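Local coordinates for mitogen-activated protein kinase, putative (Map kinase-like protein) (Leishmania major, PDB 3PG1) that probably transfers phosphate from ATP to serine and threonine residues of other proteins, as a member of the MAP kinase family with the eukaryotic protein kinase fold, at residues L77-P89 / L329-E341. Numbering follows the deposited sequence. Where two conformers were deposited one is given.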
loop_
_atom_site.group_PDB
_atom_site.type_symbol
_atom_site.label_atom_id
_atom_site.label_comp_id
_atom_site.label_asym_id
_atom_site.label_seq_id
_atom_site.Cartn_x
_atom_site.Cartn_y
_atom_site.Cartn_z
ATOM N N LEU A 77 -3.825 -4.149 16.287
ATOM C CA LEU A 77 -2.472 -4.322 16.818
ATOM C C LEU A 77 -1.494 -4.633 15.677
ATOM O O LEU A 77 -0.403 -4.063 15.641
ATOM C CB LEU A 77 -2.414 -5.421 17.900
ATOM C CG LEU A 77 -1.044 -5.621 18.570
ATOM C CD1 LEU A 77 -0.545 -4.341 19.234
ATOM C CD2 LEU A 77 -1.062 -6.784 19.535
ATOM N N ARG A 78 -1.915 -5.485 14.724
ATOM C CA ARG A 78 -1.088 -5.817 13.560
ATOM C C ARG A 78 -0.860 -4.591 12.655
ATOM O O ARG A 78 0.264 -4.367 12.208
ATOM C CB ARG A 78 -1.681 -6.987 12.772
ATOM C CG ARG A 78 -0.634 -7.594 11.825
ATOM C CD ARG A 78 -1.092 -8.846 11.107
ATOM N NE ARG A 78 0.014 -9.440 10.346
ATOM C CZ ARG A 78 0.376 -9.062 9.120
ATOM N NH1 ARG A 78 -0.278 -8.093 8.491
ATOM N NH2 ARG A 78 1.394 -9.659 8.513
ATOM N N GLU A 79 -1.911 -3.779 12.420
ATOM C CA GLU A 79 -1.787 -2.571 11.600
ATOM C C GLU A 79 -0.807 -1.589 12.258
ATOM O O GLU A 79 -0.004 -0.951 11.587
ATOM C CB GLU A 79 -3.155 -1.883 11.444
ATOM C CG GLU A 79 -4.179 -2.671 10.641
ATOM C CD GLU A 79 -5.490 -1.953 10.372
ATOM O OE1 GLU A 79 -5.610 -0.756 10.726
ATOM O OE2 GLU A 79 -6.395 -2.587 9.784
ATOM N N ILE A 80 -0.882 -1.482 13.583
ATOM C CA ILE A 80 -0.040 -0.600 14.385
ATOM C C ILE A 80 1.396 -1.066 14.434
ATOM O O ILE A 80 2.305 -0.259 14.252
ATOM C CB ILE A 80 -0.714 -0.374 15.783
ATOM C CG1 ILE A 80 -1.573 0.881 15.761
ATOM C CG2 ILE A 80 0.252 -0.381 16.983
ATOM C CD1 ILE A 80 -2.779 0.809 14.846
ATOM N N ARG A 81 1.602 -2.348 14.710
ATOM C CA ARG A 81 2.941 -2.941 14.765
ATOM C C ARG A 81 3.672 -2.766 13.425
ATOM O O ARG A 81 4.855 -2.444 13.427
ATOM C CB ARG A 81 2.853 -4.432 15.167
ATOM C CG ARG A 81 2.544 -4.626 16.684
ATOM C CD ARG A 81 3.300 -5.784 17.316
ATOM N NE ARG A 81 4.701 -5.767 16.897
ATOM C CZ ARG A 81 5.341 -6.800 16.367
ATOM N NH1 ARG A 81 4.742 -7.984 16.271
ATOM N NH2 ARG A 81 6.595 -6.671 15.963
ATOM N N LEU A 82 2.953 -2.927 12.291
ATOM C CA LEU A 82 3.514 -2.763 10.947
ATOM C C LEU A 82 3.908 -1.340 10.683
ATOM O O LEU A 82 4.996 -1.116 10.149
ATOM C CB LEU A 82 2.534 -3.247 9.876
ATOM C CG LEU A 82 2.693 -4.689 9.477
ATOM C CD1 LEU A 82 1.520 -5.159 8.668
ATOM C CD2 LEU A 82 4.005 -4.893 8.726
ATOM N N LEU A 83 3.062 -0.361 11.109
ATOM C CA LEU A 83 3.359 1.076 10.941
ATOM C C LEU A 83 4.591 1.471 11.711
ATOM O O LEU A 83 5.433 2.212 11.210
ATOM C CB LEU A 83 2.191 1.942 11.411
ATOM C CG LEU A 83 1.152 2.371 10.374
ATOM C CD1 LEU A 83 0.065 3.217 11.050
ATOM C CD2 LEU A 83 1.790 3.167 9.211
ATOM N N ASN A 84 4.718 0.916 12.912
ATOM C CA ASN A 84 5.794 1.191 13.849
ATOM C C ASN A 84 7.084 0.435 13.590
ATOM O O ASN A 84 8.112 0.759 14.185
ATOM C CB ASN A 84 5.274 0.955 15.270
ATOM C CG ASN A 84 5.895 1.841 16.308
ATOM O OD1 ASN A 84 6.331 2.960 16.030
ATOM N ND2 ASN A 84 5.986 1.331 17.526
ATOM N N HIS A 85 7.047 -0.551 12.673
ATOM C CA HIS A 85 8.202 -1.374 12.302
ATOM C C HIS A 85 9.214 -0.644 11.394
ATOM O O HIS A 85 10.413 -0.912 11.460
ATOM C CB HIS A 85 7.709 -2.670 11.635
ATOM C CG HIS A 85 8.801 -3.664 11.391
ATOM N ND1 HIS A 85 9.344 -4.408 12.424
ATOM C CD2 HIS A 85 9.440 -3.984 10.242
ATOM C CE1 HIS A 85 10.307 -5.127 11.877
ATOM N NE2 HIS A 85 10.400 -4.911 10.567
ATOM N N PHE A 86 8.733 0.235 10.519
ATOM C CA PHE A 86 9.597 0.956 9.550
ATOM C C PHE A 86 9.931 2.365 10.016
ATOM O O PHE A 86 9.117 2.990 10.671
ATOM C CB PHE A 86 8.903 1.023 8.179
ATOM C CG PHE A 86 8.671 -0.368 7.639
ATOM C CD1 PHE A 86 9.696 -1.060 7.000
ATOM C CD2 PHE A 86 7.463 -1.030 7.864
ATOM C CE1 PHE A 86 9.508 -2.368 6.572
ATOM C CE2 PHE A 86 7.281 -2.350 7.439
ATOM C CZ PHE A 86 8.291 -3.002 6.777
ATOM N N HIS A 87 11.099 2.880 9.608
ATOM C CA HIS A 87 11.569 4.237 9.879
ATOM C C HIS A 87 12.326 4.604 8.644
ATOM O O HIS A 87 13.561 4.600 8.631
ATOM C CB HIS A 87 12.479 4.269 11.124
ATOM C CG HIS A 87 11.789 3.742 12.342
ATOM N ND1 HIS A 87 11.912 2.410 12.718
ATOM C CD2 HIS A 87 10.906 4.351 13.167
ATOM C CE1 HIS A 87 11.135 2.267 13.779
ATOM N NE2 HIS A 87 10.522 3.410 14.095
ATOM N N HIS A 88 11.579 4.807 7.555
ATOM C CA HIS A 88 12.194 5.059 6.263
ATOM C C HIS A 88 11.443 6.174 5.535
ATOM O O HIS A 88 10.217 6.193 5.604
ATOM C CB HIS A 88 12.196 3.748 5.430
ATOM C CG HIS A 88 12.999 3.837 4.172
ATOM N ND1 HIS A 88 12.478 4.417 3.024
ATOM C CD2 HIS A 88 14.238 3.386 3.912
ATOM C CE1 HIS A 88 13.423 4.325 2.107
ATOM N NE2 HIS A 88 14.508 3.723 2.593
ATOM N N PRO A 89 12.148 7.077 4.811
ATOM C CA PRO A 89 11.443 8.182 4.126
ATOM C C PRO A 89 10.342 7.795 3.136
ATOM O O PRO A 89 9.481 8.605 2.865
ATOM C CB PRO A 89 12.572 8.960 3.405
ATOM C CG PRO A 89 13.841 8.520 4.018
ATOM C CD PRO A 89 13.612 7.145 4.586
ATOM N N LEU A 329 19.853 0.730 -1.370
ATOM C CA LEU A 329 19.418 -0.662 -1.149
ATOM C C LEU A 329 19.536 -1.136 0.309
ATOM O O LEU A 329 18.905 -2.129 0.679
ATOM C CB LEU A 329 20.171 -1.651 -2.093
ATOM C CG LEU A 329 20.057 -1.380 -3.614
ATOM C CD1 LEU A 329 21.011 -2.279 -4.389
ATOM C CD2 LEU A 329 18.596 -1.592 -4.128
ATOM N N THR A 330 20.365 -0.463 1.123
ATOM C CA THR A 330 20.639 -0.927 2.497
ATOM C C THR A 330 20.370 0.108 3.586
ATOM O O THR A 330 20.239 -0.271 4.748
ATOM C CB THR A 330 22.097 -1.392 2.612
ATOM O OG1 THR A 330 22.911 -0.312 2.215
ATOM C CG2 THR A 330 22.406 -2.655 1.760
ATOM N N GLU A 331 20.280 1.379 3.239
ATOM C CA GLU A 331 20.061 2.413 4.285
ATOM C C GLU A 331 18.640 2.472 4.772
ATOM O O GLU A 331 17.721 2.444 3.958
ATOM C CB GLU A 331 20.502 3.810 3.807
ATOM C CG GLU A 331 21.985 4.061 3.914
ATOM C CD GLU A 331 22.531 3.974 5.327
ATOM O OE1 GLU A 331 23.308 3.035 5.586
ATOM O OE2 GLU A 331 22.143 4.796 6.188
ATOM N N GLY A 332 18.477 2.560 6.092
ATOM C CA GLY A 332 17.165 2.661 6.737
ATOM C C GLY A 332 16.297 1.425 6.644
ATOM O O GLY A 332 15.063 1.500 6.725
ATOM N N LEU A 333 16.908 0.281 6.396
ATOM C CA LEU A 333 16.088 -0.941 6.326
ATOM C C LEU A 333 15.708 -1.351 7.730
ATOM O O LEU A 333 16.442 -1.081 8.658
ATOM C CB LEU A 333 16.873 -2.104 5.702
ATOM C CG LEU A 333 17.238 -1.994 4.228
ATOM C CD1 LEU A 333 17.936 -3.270 3.760
ATOM C CD2 LEU A 333 16.020 -1.744 3.371
ATOM N N SER A 334 14.609 -2.061 7.856
ATOM C CA SER A 334 14.166 -2.681 9.086
ATOM C C SER A 334 14.443 -4.185 8.940
ATOM O O SER A 334 14.484 -4.728 7.820
ATOM C CB SER A 334 12.656 -2.512 9.235
ATOM O OG SER A 334 12.412 -1.210 9.730
ATOM N N GLU A 335 14.576 -4.845 10.085
ATOM C CA GLU A 335 14.744 -6.301 10.205
ATOM C C GLU A 335 13.419 -6.966 9.817
ATOM O O GLU A 335 12.406 -6.290 9.661
ATOM C CB GLU A 335 15.091 -6.676 11.667
ATOM C CG GLU A 335 16.355 -6.042 12.234
ATOM C CD GLU A 335 16.587 -6.185 13.729
ATOM O OE1 GLU A 335 15.598 -6.305 14.489
ATOM O OE2 GLU A 335 17.765 -6.120 14.149
ATOM N N ARG A 336 13.405 -8.302 9.674
ATOM C CA ARG A 336 12.201 -9.037 9.361
ATOM C C ARG A 336 11.080 -8.783 10.356
ATOM O O ARG A 336 11.300 -8.821 11.568
ATOM C CB ARG A 336 12.561 -10.523 9.175
ATOM C CG ARG A 336 11.404 -11.475 8.927
ATOM C CD ARG A 336 11.945 -12.814 8.496
ATOM N NE ARG A 336 12.444 -12.760 7.113
ATOM C CZ ARG A 336 11.685 -12.942 6.034
ATOM N NH1 ARG A 336 10.387 -13.197 6.158
ATOM N NH2 ARG A 336 12.213 -12.853 4.825
ATOM N N PHE A 337 9.883 -8.445 9.832
ATOM C CA PHE A 337 8.702 -8.234 10.663
ATOM C C PHE A 337 8.166 -9.613 11.108
ATOM O O PHE A 337 8.105 -10.555 10.308
ATOM C CB PHE A 337 7.609 -7.435 9.910
ATOM C CG PHE A 337 6.334 -7.249 10.702
ATOM C CD1 PHE A 337 6.268 -6.321 11.742
ATOM C CD2 PHE A 337 5.205 -8.024 10.430
ATOM C CE1 PHE A 337 5.096 -6.162 12.482
ATOM C CE2 PHE A 337 4.028 -7.850 11.163
ATOM C CZ PHE A 337 3.990 -6.945 12.205
ATOM N N HIS A 338 7.847 -9.727 12.397
ATOM C CA HIS A 338 7.280 -10.933 12.999
ATOM C C HIS A 338 6.066 -10.528 13.811
ATOM O O HIS A 338 6.137 -9.589 14.610
ATOM C CB HIS A 338 8.288 -11.657 13.922
ATOM C CG HIS A 338 9.497 -12.204 13.225
ATOM N ND1 HIS A 338 10.757 -11.645 13.414
ATOM C CD2 HIS A 338 9.608 -13.250 12.370
ATOM C CE1 HIS A 338 11.584 -12.361 12.663
ATOM N NE2 HIS A 338 10.939 -13.332 12.008
ATOM N N PHE A 339 4.948 -11.185 13.572
ATOM C CA PHE A 339 3.742 -10.997 14.371
ATOM C C PHE A 339 3.314 -12.386 14.860
ATOM O O PHE A 339 3.136 -13.307 14.047
ATOM C CB PHE A 339 2.616 -10.274 13.609
ATOM C CG PHE A 339 1.444 -9.884 14.490
ATOM C CD1 PHE A 339 1.393 -8.633 15.094
ATOM C CD2 PHE A 339 0.405 -10.777 14.732
ATOM C CE1 PHE A 339 0.318 -8.276 15.923
ATOM C CE2 PHE A 339 -0.667 -10.423 15.559
ATOM C CZ PHE A 339 -0.706 -9.172 16.146
ATOM N N ASP A 340 3.227 -12.553 16.192
ATOM C CA ASP A 340 2.825 -13.830 16.781
ATOM C C ASP A 340 1.287 -13.880 16.771
ATOM O O ASP A 340 0.638 -13.190 17.556
ATOM C CB ASP A 340 3.415 -13.998 18.200
ATOM C CG ASP A 340 3.403 -15.421 18.738
ATOM O OD1 ASP A 340 2.379 -16.111 18.568
ATOM O OD2 ASP A 340 4.412 -15.833 19.358
ATOM N N GLU A 341 0.720 -14.634 15.814
ATOM C CA GLU A 341 -0.722 -14.749 15.613
ATOM C C GLU A 341 -1.431 -15.697 16.593
ATOM O O GLU A 341 -2.663 -15.713 16.637
ATOM C CB GLU A 341 -1.056 -15.047 14.144
ATOM C CG GLU A 341 -1.385 -13.787 13.361
ATOM C CD GLU A 341 -0.544 -13.567 12.121
ATOM O OE1 GLU A 341 -0.427 -14.510 11.305
ATOM O OE2 GLU A 341 -0.027 -12.439 11.949
HETATM O O HOH W 1 8.662 -7.956 14.515
HETATM O O HOH W 2 12.692 0.969 8.070
HETATM O O HOH W 3 17.004 3.208 1.555
#
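Phe337 and Phe339 press their rings against the last turns of helix 70-85, the αC helix of the kinase N-lobe, where the C-terminal extension that follows the kinase core in MAP kinases climbs past it from the C-lobe. Leu82 CD2 sits over the centre of one face of Phe337, 3.7 Å from the ring centroid, a CH-pi contact suited to a branched aliphatic end. The same phenylalanine turns its edge toward the face of His85 in a T-shaped pair, planes 79° apart. Phe339 lies under the extended Arg78 chain, whose CG covers the ring face, while Leu77 CG meets the ring edge.

Polar side chains pin the irregular extension by its backbone carbonyls. Arg81, its chain bent at chi2 and chi3, folds back so that NH1 reaches His338 O at 2.7 Å, with the oxygen close to the guanidinium plane; its NE pairs with Glu356 of helix 346-360, which helps fix the group's rotation. His85 NE2 donates to Glu335 O at 2.6 Å, almost in the ring plane, and so is protonated there. Further along, the positive phi of Gly332 (68°) suits the third position of a type II turn. One water accepts from His87 N and donates to Gly332 O and Ser334 OG, and that hydroxyl gives its own proton to His85 O at 2.7 Å.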